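Local coordinates for DUF2442 domain-containing protein (PDB 2AUW), which is of unknown function but may bind DNA, at residues B[92-106]-B[112-126]. Numbering follows the deposited sequence. Where two conformers were deposited one is given.
Sequences HEMFGDWMHRNNLSL and ALGISRRMVSYYRTA
Helices 92-101 and 117-124 pack with their axes 9.3 Å apart at closest approach and their directions 125° apart, bringing His92 near Arg124 at one end, while Leu106, at the start of helix 106-113, approaches Arg117 at the start of helix 117-124. Phe95 fills the middle. Its CG lies anti to the backbone N (chi1 -173°), which directs the ring at helix 117-124; Tyr123 CB sits over one face, 4.0 Å from the ring centroid, and the Tyr123 ring turns its edge to the Phe95 face in a T-shaped pair with planes at 72°. Leu113 CD1 meets the rim of Phe95, 3.9 Å from CE1, and the same leucine places its CG 3.7 Å from Trp98 CH2, so both aromatic residues close on the end of helix 106-113. Leu106 is a knob in the hole formed by Arg117, Val120, Ser121 and Arg124: its CD2 reaches Val120 CG1 at 3.7 Å, while its CB lies over one face of the Arg117 guanidinium. That arginine is salt-bridged to Asp45 of the second subunit, whose Pro44 also packs on Leu106. At the other end, Ala126 CB makes an off-centre CH-pi contact with the His92 ring, and a water 2.8 Å from both His92 O and Arg124 O bridges the two carbonyls. Three short helices around a shared apolar core, with 106-113 and 117-124 joined by the short turn 114-116, which Gly114 opens with positive phi and Ser116 closes as N-cap, are consistent with a helix-turn-helix domain and with possible DNA binding.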
# COMPACT_ATOMS: atom_id res chain seq x y z
N HIS B 92 -13.65 -4.17 -12.08
CA HIS B 92 -12.89 -4.69 -10.94
C HIS B 92 -13.68 -5.70 -10.09
O HIS B 92 -13.08 -6.57 -9.46
CB HIS B 92 -12.41 -3.52 -10.06
CG HIS B 92 -13.50 -2.91 -9.24
ND1 HIS B 92 -14.43 -2.04 -9.77
CD2 HIS B 92 -13.80 -3.03 -7.93
CE1 HIS B 92 -15.27 -1.67 -8.82
NE2 HIS B 92 -14.91 -2.26 -7.69
N GLU B 93 -15.01 -5.57 -10.06
CA GLU B 93 -15.88 -6.55 -9.36
C GLU B 93 -15.92 -7.90 -10.03
O GLU B 93 -15.85 -8.92 -9.36
CB GLU B 93 -17.30 -6.01 -9.18
CG GLU B 93 -17.36 -4.86 -8.20
CD GLU B 93 -18.77 -4.41 -7.86
OE1 GLU B 93 -19.74 -4.92 -8.43
OE2 GLU B 93 -18.90 -3.53 -7.02
N MSE B 94 -15.99 -7.93 -11.36
CA MSE B 94 -15.90 -9.19 -12.10
C MSE B 94 -14.58 -9.90 -11.78
O MSE B 94 -14.53 -11.11 -11.53
CB MSE B 94 -16.03 -8.93 -13.62
CG MSE B 94 -17.47 -8.65 -14.06
SE MSE B 94 -17.52 -7.91 -15.84
CE MSE B 94 -16.81 -9.44 -16.84
N PHE B 95 -13.51 -9.11 -11.74
CA PHE B 95 -12.17 -9.60 -11.44
C PHE B 95 -12.07 -10.08 -9.99
O PHE B 95 -11.54 -11.18 -9.72
CB PHE B 95 -11.13 -8.50 -11.72
CG PHE B 95 -9.69 -8.96 -11.61
CD1 PHE B 95 -9.09 -9.68 -12.65
CD2 PHE B 95 -8.95 -8.68 -10.46
CE1 PHE B 95 -7.76 -10.13 -12.58
CE2 PHE B 95 -7.60 -9.12 -10.36
CZ PHE B 95 -7.00 -9.84 -11.44
N GLY B 96 -12.55 -9.27 -9.06
CA GLY B 96 -12.60 -9.65 -7.63
C GLY B 96 -13.46 -10.89 -7.37
O GLY B 96 -13.08 -11.75 -6.56
N ASP B 97 -14.59 -11.00 -8.06
CA ASP B 97 -15.45 -12.19 -7.98
C ASP B 97 -14.72 -13.44 -8.47
O ASP B 97 -14.82 -14.50 -7.85
CB ASP B 97 -16.71 -12.00 -8.82
CG ASP B 97 -17.73 -11.04 -8.19
OD1 ASP B 97 -17.51 -10.56 -7.06
OD2 ASP B 97 -18.75 -10.77 -8.85
N TRP B 98 -13.97 -13.32 -9.57
CA TRP B 98 -13.12 -14.40 -10.06
C TRP B 98 -12.08 -14.85 -9.04
O TRP B 98 -11.88 -16.05 -8.85
CB TRP B 98 -12.47 -14.04 -11.41
CG TRP B 98 -11.39 -14.98 -11.86
CD1 TRP B 98 -11.54 -16.16 -12.54
CD2 TRP B 98 -9.98 -14.79 -11.69
NE1 TRP B 98 -10.30 -16.72 -12.77
CE2 TRP B 98 -9.33 -15.90 -12.27
CE3 TRP B 98 -9.21 -13.77 -11.10
CZ2 TRP B 98 -7.94 -16.03 -12.27
CZ3 TRP B 98 -7.81 -13.90 -11.09
CH2 TRP B 98 -7.20 -15.04 -11.67
N MSE B 99 -11.43 -13.90 -8.37
CA MSE B 99 -10.50 -14.24 -7.28
C MSE B 99 -11.22 -14.94 -6.11
O MSE B 99 -10.79 -16.01 -5.64
CB MSE B 99 -9.79 -12.99 -6.76
CG MSE B 99 -8.80 -12.34 -7.76
SE MSE B 99 -7.92 -10.79 -6.93
CE MSE B 99 -9.43 -10.10 -6.09
N HIS B 100 -12.31 -14.33 -5.67
CA HIS B 100 -13.09 -14.85 -4.55
C HIS B 100 -13.58 -16.29 -4.79
O HIS B 100 -13.30 -17.19 -3.97
CB HIS B 100 -14.25 -13.92 -4.17
CG HIS B 100 -14.85 -14.28 -2.84
ND1 HIS B 100 -16.03 -14.99 -2.72
CD2 HIS B 100 -14.40 -14.08 -1.58
CE1 HIS B 100 -16.29 -15.18 -1.44
NE2 HIS B 100 -15.31 -14.65 -0.72
N ARG B 101 -14.25 -16.52 -5.90
CA ARG B 101 -14.85 -17.83 -6.16
C ARG B 101 -13.78 -18.90 -6.39
O ARG B 101 -14.07 -20.10 -6.32
CB ARG B 101 -15.83 -17.77 -7.32
CG ARG B 101 -15.20 -17.44 -8.68
CD ARG B 101 -16.29 -17.33 -9.73
NE ARG B 101 -15.76 -17.17 -11.07
CZ ARG B 101 -16.00 -16.13 -11.86
NH1 ARG B 101 -15.47 -16.08 -13.06
NH2 ARG B 101 -16.79 -15.16 -11.44
N ASN B 102 -12.56 -18.47 -6.67
CA ASN B 102 -11.45 -19.41 -6.80
C ASN B 102 -10.50 -19.42 -5.63
O ASN B 102 -9.44 -20.04 -5.70
CB ASN B 102 -10.71 -19.21 -8.12
CG ASN B 102 -11.56 -19.57 -9.28
OD1 ASN B 102 -11.86 -20.74 -9.49
ND2 ASN B 102 -11.99 -18.58 -10.03
N ASN B 103 -10.89 -18.75 -4.55
CA ASN B 103 -10.08 -18.60 -3.33
C ASN B 103 -8.63 -18.13 -3.54
O ASN B 103 -7.70 -18.58 -2.85
CB ASN B 103 -10.12 -19.88 -2.48
CG ASN B 103 -11.15 -19.80 -1.40
OD1 ASN B 103 -12.23 -20.37 -1.52
ND2 ASN B 103 -10.83 -19.06 -0.35
N LEU B 104 -8.47 -17.22 -4.49
CA LEU B 104 -7.15 -16.73 -4.89
C LEU B 104 -6.73 -15.54 -4.05
O LEU B 104 -7.57 -14.72 -3.68
CB LEU B 104 -7.16 -16.32 -6.37
CG LEU B 104 -7.52 -17.39 -7.41
CD1 LEU B 104 -7.29 -16.87 -8.81
CD2 LEU B 104 -6.73 -18.65 -7.20
N SER B 105 -5.43 -15.45 -3.74
CA SER B 105 -4.80 -14.27 -3.16
C SER B 105 -4.07 -13.50 -4.27
O SER B 105 -4.04 -13.95 -5.42
CB SER B 105 -3.75 -14.69 -2.12
OG SER B 105 -2.66 -15.36 -2.74
N LEU B 106 -3.45 -12.37 -3.93
CA LEU B 106 -2.57 -11.66 -4.87
C LEU B 106 -1.53 -12.62 -5.47
O LEU B 106 -1.31 -12.61 -6.68
CB LEU B 106 -1.86 -10.49 -4.19
CG LEU B 106 -2.69 -9.28 -3.75
CD1 LEU B 106 -1.74 -8.18 -3.28
CD2 LEU B 106 -3.65 -8.76 -4.86
N ALA B 112 -1.54 -17.69 -11.32
CA ALA B 112 -2.58 -18.17 -12.21
C ALA B 112 -2.49 -17.53 -13.58
O ALA B 112 -2.47 -18.24 -14.57
CB ALA B 112 -3.95 -17.93 -11.61
N LEU B 113 -2.42 -16.19 -13.62
CA LEU B 113 -2.52 -15.44 -14.88
C LEU B 113 -1.17 -15.20 -15.55
O LEU B 113 -1.11 -14.82 -16.74
CB LEU B 113 -3.14 -14.05 -14.63
CG LEU B 113 -4.58 -14.04 -14.07
CD1 LEU B 113 -4.94 -12.67 -13.43
CD2 LEU B 113 -5.56 -14.49 -15.14
N GLY B 114 -0.09 -15.38 -14.80
CA GLY B 114 1.24 -15.03 -15.30
C GLY B 114 1.48 -13.54 -15.41
O GLY B 114 2.07 -13.08 -16.38
N ILE B 115 1.06 -12.78 -14.39
CA ILE B 115 1.30 -11.33 -14.29
C ILE B 115 1.81 -11.03 -12.87
O ILE B 115 1.87 -11.94 -12.03
CB ILE B 115 0.02 -10.47 -14.59
CG1 ILE B 115 -1.07 -10.66 -13.51
CG2 ILE B 115 -0.53 -10.76 -15.99
CD1 ILE B 115 -2.36 -9.83 -13.75
N SER B 116 2.17 -9.79 -12.60
CA SER B 116 2.74 -9.45 -11.29
C SER B 116 1.66 -9.33 -10.22
O SER B 116 0.49 -9.07 -10.56
CB SER B 116 3.54 -8.17 -11.38
OG SER B 116 2.70 -7.03 -11.43
N ARG B 117 2.04 -9.50 -8.94
CA ARG B 117 1.12 -9.29 -7.83
C ARG B 117 0.63 -7.85 -7.82
O ARG B 117 -0.54 -7.60 -7.50
CB ARG B 117 1.77 -9.60 -6.48
CG ARG B 117 2.19 -11.02 -6.30
CD ARG B 117 2.95 -11.13 -4.98
NE ARG B 117 2.07 -11.33 -3.82
CZ ARG B 117 1.79 -10.40 -2.90
NH1 ARG B 117 2.27 -9.17 -3.01
NH2 ARG B 117 1.03 -10.72 -1.85
N ARG B 118 1.52 -6.91 -8.17
CA ARG B 118 1.14 -5.52 -8.23
C ARG B 118 0.01 -5.31 -9.24
O ARG B 118 -0.94 -4.58 -8.95
CB ARG B 118 2.33 -4.61 -8.59
CG ARG B 118 1.96 -3.12 -8.75
CD ARG B 118 3.17 -2.31 -9.20
NE ARG B 118 3.16 -0.88 -8.85
CZ ARG B 118 3.22 -0.41 -7.61
NH1 ARG B 118 3.23 0.90 -7.38
NH2 ARG B 118 3.25 -1.25 -6.58
N MSE B 119 0.12 -5.94 -10.41
CA MSE B 119 -0.89 -5.75 -11.46
C MSE B 119 -2.23 -6.36 -11.05
O MSE B 119 -3.28 -5.80 -11.33
CB MSE B 119 -0.42 -6.31 -12.79
CG MSE B 119 0.48 -5.33 -13.53
SE MSE B 119 -0.72 -3.97 -14.27
CE MSE B 119 0.22 -3.83 -16.06
N VAL B 120 -2.18 -7.52 -10.42
CA VAL B 120 -3.38 -8.09 -9.81
C VAL B 120 -4.06 -7.08 -8.87
O VAL B 120 -5.26 -6.86 -8.96
CB VAL B 120 -3.09 -9.43 -9.07
CG1 VAL B 120 -4.34 -9.96 -8.32
CG2 VAL B 120 -2.57 -10.48 -10.08
N SER B 121 -3.29 -6.51 -7.95
CA SER B 121 -3.81 -5.47 -7.06
C SER B 121 -4.38 -4.25 -7.82
O SER B 121 -5.46 -3.78 -7.51
CB SER B 121 -2.70 -4.99 -6.13
OG SER B 121 -3.19 -3.99 -5.26
N TYR B 122 -3.67 -3.77 -8.83
CA TYR B 122 -4.17 -2.62 -9.61
C TYR B 122 -5.54 -2.87 -10.24
O TYR B 122 -6.42 -2.01 -10.17
CB TYR B 122 -3.15 -2.16 -10.65
CG TYR B 122 -2.22 -1.08 -10.11
CD1 TYR B 122 -2.16 0.18 -10.71
CD2 TYR B 122 -1.43 -1.29 -8.98
CE1 TYR B 122 -1.33 1.20 -10.23
CE2 TYR B 122 -0.56 -0.28 -8.49
CZ TYR B 122 -0.53 0.96 -9.12
OH TYR B 122 0.31 1.97 -8.66
N TYR B 123 -5.69 -4.06 -10.81
CA TYR B 123 -6.96 -4.50 -11.41
C TYR B 123 -8.05 -4.66 -10.35
O TYR B 123 -9.18 -4.22 -10.54
CB TYR B 123 -6.78 -5.81 -12.17
CG TYR B 123 -5.87 -5.76 -13.39
CD1 TYR B 123 -5.08 -6.86 -13.74
CD2 TYR B 123 -5.80 -4.62 -14.22
CE1 TYR B 123 -4.24 -6.84 -14.89
CE2 TYR B 123 -4.97 -4.60 -15.35
CZ TYR B 123 -4.19 -5.70 -15.67
OH TYR B 123 -3.35 -5.66 -16.78
N ARG B 124 -7.69 -5.31 -9.24
CA ARG B 124 -8.61 -5.58 -8.15
C ARG B 124 -9.20 -4.29 -7.56
O ARG B 124 -10.35 -4.25 -7.15
CB ARG B 124 -7.85 -6.34 -7.04
CG ARG B 124 -8.69 -7.02 -6.00
CD ARG B 124 -7.82 -7.58 -4.88
NE ARG B 124 -7.51 -6.59 -3.82
CZ ARG B 124 -8.31 -6.30 -2.79
NH1 ARG B 124 -7.93 -5.40 -1.89
NH2 ARG B 124 -9.50 -6.89 -2.64
N THR B 125 -8.35 -3.25 -7.44
CA THR B 125 -8.68 -2.02 -6.73
C THR B 125 -9.15 -0.90 -7.69
O THR B 125 -9.34 0.23 -7.28
CB THR B 125 -7.49 -1.54 -5.93
OG1 THR B 125 -6.41 -1.27 -6.83
CG2 THR B 125 -7.08 -2.59 -4.90
N ALA B 126 -9.29 -1.24 -8.98
CA ALA B 126 -9.75 -0.29 -10.04
C ALA B 126 -8.74 0.85 -10.24
O ALA B 126 -9.13 1.96 -10.59
CB ALA B 126 -11.18 0.26 -9.74
O HOH W 1 -12.19 -6.34 -6.84
O HOH W 2 -1.00 -12.90 -1.73